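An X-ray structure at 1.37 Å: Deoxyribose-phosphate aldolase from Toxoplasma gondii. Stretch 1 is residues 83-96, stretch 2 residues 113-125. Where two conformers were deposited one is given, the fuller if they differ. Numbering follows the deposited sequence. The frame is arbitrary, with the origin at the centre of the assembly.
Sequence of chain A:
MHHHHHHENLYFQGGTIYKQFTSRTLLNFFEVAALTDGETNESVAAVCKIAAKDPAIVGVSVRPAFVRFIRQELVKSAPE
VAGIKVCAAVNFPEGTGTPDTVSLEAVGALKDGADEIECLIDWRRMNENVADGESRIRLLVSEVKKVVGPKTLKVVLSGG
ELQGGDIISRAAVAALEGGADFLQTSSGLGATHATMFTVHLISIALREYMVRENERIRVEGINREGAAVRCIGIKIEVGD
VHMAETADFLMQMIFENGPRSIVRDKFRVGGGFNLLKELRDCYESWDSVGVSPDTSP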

# COMPACT_ATOMS: atom_id res chain seq x y z
N GLY A 83 13.07 16.27 -4.22
CA GLY A 83 12.10 15.18 -4.22
C GLY A 83 11.77 14.50 -2.90
O GLY A 83 11.08 13.48 -2.90
N ILE A 84 12.32 15.00 -1.80
CA ILE A 84 11.93 14.53 -0.47
C ILE A 84 11.32 15.72 0.25
O ILE A 84 11.62 16.87 -0.08
N LYS A 85 10.45 15.44 1.21
CA LYS A 85 9.86 16.48 2.03
C LYS A 85 10.82 16.88 3.13
O LYS A 85 11.66 16.07 3.56
N VAL A 86 10.72 18.13 3.56
CA VAL A 86 11.47 18.65 4.69
C VAL A 86 10.44 18.87 5.82
O VAL A 86 9.49 19.65 5.67
N CYS A 87 10.61 18.17 6.93
CA CYS A 87 9.74 18.34 8.08
C CYS A 87 10.53 19.04 9.17
O CYS A 87 11.57 18.54 9.61
N ALA A 88 10.06 20.22 9.56
CA ALA A 88 10.74 21.05 10.54
C ALA A 88 10.26 20.72 11.96
O ALA A 88 9.04 20.79 12.23
N ALA A 89 11.21 20.41 12.84
CA ALA A 89 10.94 20.03 14.23
C ALA A 89 10.89 21.29 15.10
O ALA A 89 11.90 21.96 15.29
N VAL A 90 9.70 21.60 15.60
CA VAL A 90 9.47 22.82 16.40
C VAL A 90 9.20 22.44 17.86
O VAL A 90 8.71 21.35 18.16
N ASN A 91 9.58 23.34 18.76
CA ASN A 91 9.53 23.12 20.22
C ASN A 91 10.54 22.06 20.69
O ASN A 91 10.34 21.47 21.72
N PHE A 92 11.57 21.82 19.89
CA PHE A 92 12.60 20.86 20.20
C PHE A 92 13.76 21.56 20.91
O PHE A 92 14.01 22.75 20.70
N PRO A 93 14.52 20.81 21.72
CA PRO A 93 14.38 19.37 22.00
C PRO A 93 13.60 19.04 23.26
O PRO A 93 13.39 17.86 23.53
N GLU A 94 13.19 20.05 24.04
CA GLU A 94 12.60 19.83 25.37
C GLU A 94 11.14 20.18 25.56
O GLU A 94 10.58 19.89 26.64
N GLY A 95 10.49 20.80 24.57
CA GLY A 95 9.06 21.11 24.68
C GLY A 95 8.76 22.24 25.65
O GLY A 95 7.70 22.25 26.26
N THR A 96 9.72 23.16 25.79
CA THR A 96 9.67 24.25 26.76
C THR A 96 9.19 25.61 26.22
O THR A 96 9.25 26.61 26.91
N GLY A 113 10.69 26.94 3.32
CA GLY A 113 10.40 25.80 2.43
C GLY A 113 9.98 24.47 3.07
O GLY A 113 9.86 23.47 2.37
N ALA A 114 9.74 24.45 4.38
CA ALA A 114 9.32 23.20 5.03
C ALA A 114 7.97 22.73 4.51
O ALA A 114 7.08 23.54 4.26
N ASP A 115 7.82 21.42 4.36
CA ASP A 115 6.57 20.84 3.88
C ASP A 115 5.65 20.40 5.01
O ASP A 115 4.44 20.34 4.83
N GLU A 116 6.23 20.06 6.15
CA GLU A 116 5.46 19.60 7.32
C GLU A 116 6.12 20.15 8.57
O GLU A 116 7.28 20.57 8.54
N ILE A 117 5.37 20.13 9.66
CA ILE A 117 5.84 20.58 10.96
C ILE A 117 5.67 19.43 11.96
O ILE A 117 4.63 18.78 11.97
N GLU A 118 6.69 19.20 12.78
CA GLU A 118 6.66 18.18 13.83
C GLU A 118 6.85 18.89 15.17
O GLU A 118 7.96 19.32 15.50
N CYS A 119 5.76 18.98 15.95
CA CYS A 119 5.74 19.78 17.16
C CYS A 119 5.79 18.92 18.44
O CYS A 119 4.87 18.15 18.70
N LEU A 120 6.82 19.12 19.24
CA LEU A 120 6.93 18.42 20.51
C LEU A 120 6.06 19.12 21.55
O LEU A 120 6.01 20.34 21.59
N ILE A 121 5.35 18.34 22.35
CA ILE A 121 4.56 18.87 23.44
C ILE A 121 5.40 19.09 24.71
O ILE A 121 6.50 18.53 24.85
N ASP A 122 4.84 19.82 25.67
CA ASP A 122 5.46 19.99 26.98
C ASP A 122 5.03 18.76 27.78
O ASP A 122 4.13 18.80 28.63
N TRP A 123 5.70 17.65 27.52
CA TRP A 123 5.31 16.36 28.09
C TRP A 123 5.48 16.32 29.61
O TRP A 123 4.75 15.62 30.30
N ARG A 124 6.40 17.13 30.12
CA ARG A 124 6.61 17.15 31.57
C ARG A 124 5.37 17.59 32.33
O ARG A 124 5.12 17.15 33.47
N ARG A 125 4.57 18.46 31.71
CA ARG A 125 3.40 18.97 32.40
C ARG A 125 2.40 17.90 32.79
O ARG A 125 1.70 18.02 33.79

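The most striking feature of this contact is the close approach of C87 and E118 on one face of a parallel sheet, where C87 SG lies only 2.5 Å from E118 CG. This is far below van der Waals separation; both residues were deposited in two conformers, of which one each is given, so the overlap need not describe a single populated state. In these conformers C87 is t, and E118 is m at chi1 and t at chi2; C87 SG also lies 3.8 Å from E116 CB.

The framework is strand 85-90 beside strand 116-120, joined by a ladder of A88 N to E116 O (3.0 Å), E118 N to A88 O (2.9 Å), V90 N to E118 O (2.9 Å) and L120 N to V90 O (3.1 Å). Side chains alternate between the faces, as in any extended strand. C87, A89, E116 and E118 share one; A88, V90, I117 and C119 share the other, which is apolar. There A88 CB meets I117 CD1 at 3.8 Å, brought close by the m,m rotamer of I117, and V90, also m, places CG2 3.5 Å from I117 CG2 and 3.7 Å from C119 CB. A88 CB additionally packs against A114 CB at 4.0 Å.

At the start of the ladder, D115 (chi1 m) points toward the first stretch and its OD2 accepts a hydrogen bond from V86 N at 2.8 Å, while D115 N donates to V86 O at 2.8 Å. The residue thus binds both polar backbone groups of V86. K85, m at chi1 and extended thereafter, carries NZ to E116 OE2 for a 2.6 Å salt bridge.

Beyond the ladder, N91 points toward the second stretch and its ND2 donates to L120 O at 2.8 Å, continuing the pairing through a side chain. L120 (t,p) also points inward: its CB lies 3.8 Å from F92 CE2, and its CD2 reaches P93 O at 3.3 Å and G95 N at 3.7 Å. G95 leaves no room for a side chain here, since a CB would lie 2.2 Å from I121 O.

The far edge is polar. E94 (m,m) leaves its backbone sideways, but its end comes near R124, whose NH2 and NH1 donate to E94 OE1 at 2.8 and 3.1 Å in a salt bridge along the guanidinium edge. Water 1 accepts from W123 NE1 (2.9 Å) and lies 3.0 Å from both P93 O and E94 OE1. Water 2 donates to E94 O (2.9 Å) and D122 OD1 (2.7 Å), linking the two loops.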

# COMPACT_ATOMS: atom_id res chain seq x y z
CB ILE A 84 13.08 13.94 0.36
CG1 ILE A 84 14.19 14.97 0.62
CG2 ILE A 84 13.63 12.68 -0.32
CD1 ILE A 84 15.29 14.47 1.58
CB LYS A 85 8.59 15.98 2.69
CG LYS A 85 7.40 15.82 1.80
CD LYS A 85 6.27 15.25 2.63
CE LYS A 85 4.91 15.42 2.03
NZ LYS A 85 3.91 14.78 2.94
CB VAL A 86 12.25 19.93 4.36
CG1 VAL A 86 12.88 20.50 5.61
CG2 VAL A 86 13.31 19.65 3.29
CB CYS A 87 9.18 17.01 8.56
SG CYS A 87 8.06 17.22 9.95
CB ALA A 88 10.48 22.52 10.26
CB ALA A 89 12.02 19.05 14.69
CB VAL A 90 8.35 23.72 15.83
CG1 VAL A 90 8.68 24.09 14.37
CG2 VAL A 90 6.97 23.06 15.93
CB ASN A 91 8.13 22.78 20.73
CG ASN A 91 7.85 23.32 22.13
OD1 ASN A 91 8.59 24.16 22.68
ND2 ASN A 91 6.76 22.84 22.73
CB PHE A 92 13.14 20.18 18.92
CG PHE A 92 12.38 18.95 18.49
CD1 PHE A 92 13.03 17.72 18.35
CD2 PHE A 92 11.02 19.04 18.18
CE1 PHE A 92 12.33 16.59 17.95
CE2 PHE A 92 10.32 17.91 17.75
CZ PHE A 92 10.98 16.70 17.65
CB PRO A 93 15.84 18.92 22.18
CG PRO A 93 16.50 20.10 22.81
CD PRO A 93 15.79 21.33 22.27
CB GLU A 94 13.44 20.54 26.44
CG GLU A 94 14.85 20.00 26.58
CD GLU A 94 14.93 18.55 27.09
OE1 GLU A 94 13.92 18.01 27.54
OE2 GLU A 94 16.04 17.97 27.08
CB THR A 96 11.08 24.45 27.37
OG1 THR A 96 12.06 24.52 26.31
CG2 THR A 96 11.44 23.30 28.29
CB ALA A 114 9.26 23.40 6.53
CB ASP A 115 6.89 19.61 3.03
CG ASP A 115 7.77 19.94 1.86
OD1 ASP A 115 7.26 20.55 0.89
OD2 ASP A 115 8.97 19.63 1.92
CB GLU A 116 5.41 18.07 7.42
CG GLU A 116 4.84 17.36 6.20
CD GLU A 116 4.56 15.88 6.44
OE1 GLU A 116 4.41 15.46 7.61
OE2 GLU A 116 4.45 15.14 5.43
CB ILE A 117 5.06 21.81 11.45
CG1 ILE A 117 5.29 23.02 10.54
CG2 ILE A 117 5.44 22.18 12.90
CD1 ILE A 117 6.77 23.45 10.39
CB GLU A 118 7.73 17.13 13.55
CG GLU A 118 7.43 16.42 12.21
CD GLU A 118 8.44 15.37 11.77
OE1 GLU A 118 8.03 14.50 10.98
OE2 GLU A 118 9.62 15.41 12.18
CB CYS A 119 4.47 20.62 17.14
SG CYS A 119 4.28 21.71 18.58
CB LEU A 120 8.39 18.37 20.96
CG LEU A 120 8.78 17.63 22.24
CD1 LEU A 120 8.36 16.15 22.18
CD2 LEU A 120 10.27 17.75 22.50
CB ILE A 121 3.35 17.94 23.79
CG1 ILE A 121 3.80 16.58 24.32
CG2 ILE A 121 2.44 17.78 22.57
CD1 ILE A 121 2.67 15.76 25.00
CB ASP A 122 5.00 21.31 27.63
CG ASP A 122 5.88 21.73 28.81
OD1 ASP A 122 6.73 20.93 29.29
OD2 ASP A 122 5.72 22.89 29.27
CB TRP A 123 6.11 15.22 27.42
CG TRP A 123 7.59 15.43 27.45
CD1 TRP A 123 8.38 16.05 26.47
CD2 TRP A 123 8.47 15.03 28.47
NE1 TRP A 123 9.67 16.05 26.87
CE2 TRP A 123 9.77 15.42 28.09
CE3 TRP A 123 8.28 14.39 29.69
CZ2 TRP A 123 10.87 15.19 28.88
CZ3 TRP A 123 9.40 14.13 30.48
CH2 TRP A 123 10.67 14.55 30.08
CB ARG A 124 7.78 18.08 31.91
CG ARG A 124 9.13 17.51 31.55
CD ARG A 124 10.24 18.50 31.88
NE ARG A 124 11.54 17.97 31.56
CZ ARG A 124 12.12 18.00 30.36
NH1 ARG A 124 11.51 18.59 29.34
NH2 ARG A 124 13.32 17.46 30.21
CB ARG A 125 2.73 20.02 31.53
CG ARG A 125 3.58 21.24 31.21
CD ARG A 125 3.79 22.13 32.42
NE ARG A 125 4.62 23.28 32.08
CZ ARG A 125 4.81 24.31 32.89
NH1 ARG A 125 5.57 25.34 32.52
NH2 ARG A 125 4.21 24.33 34.07
O HOH W 1 12.32 16.18 25.72
O HOH W 2 8.57 19.06 28.58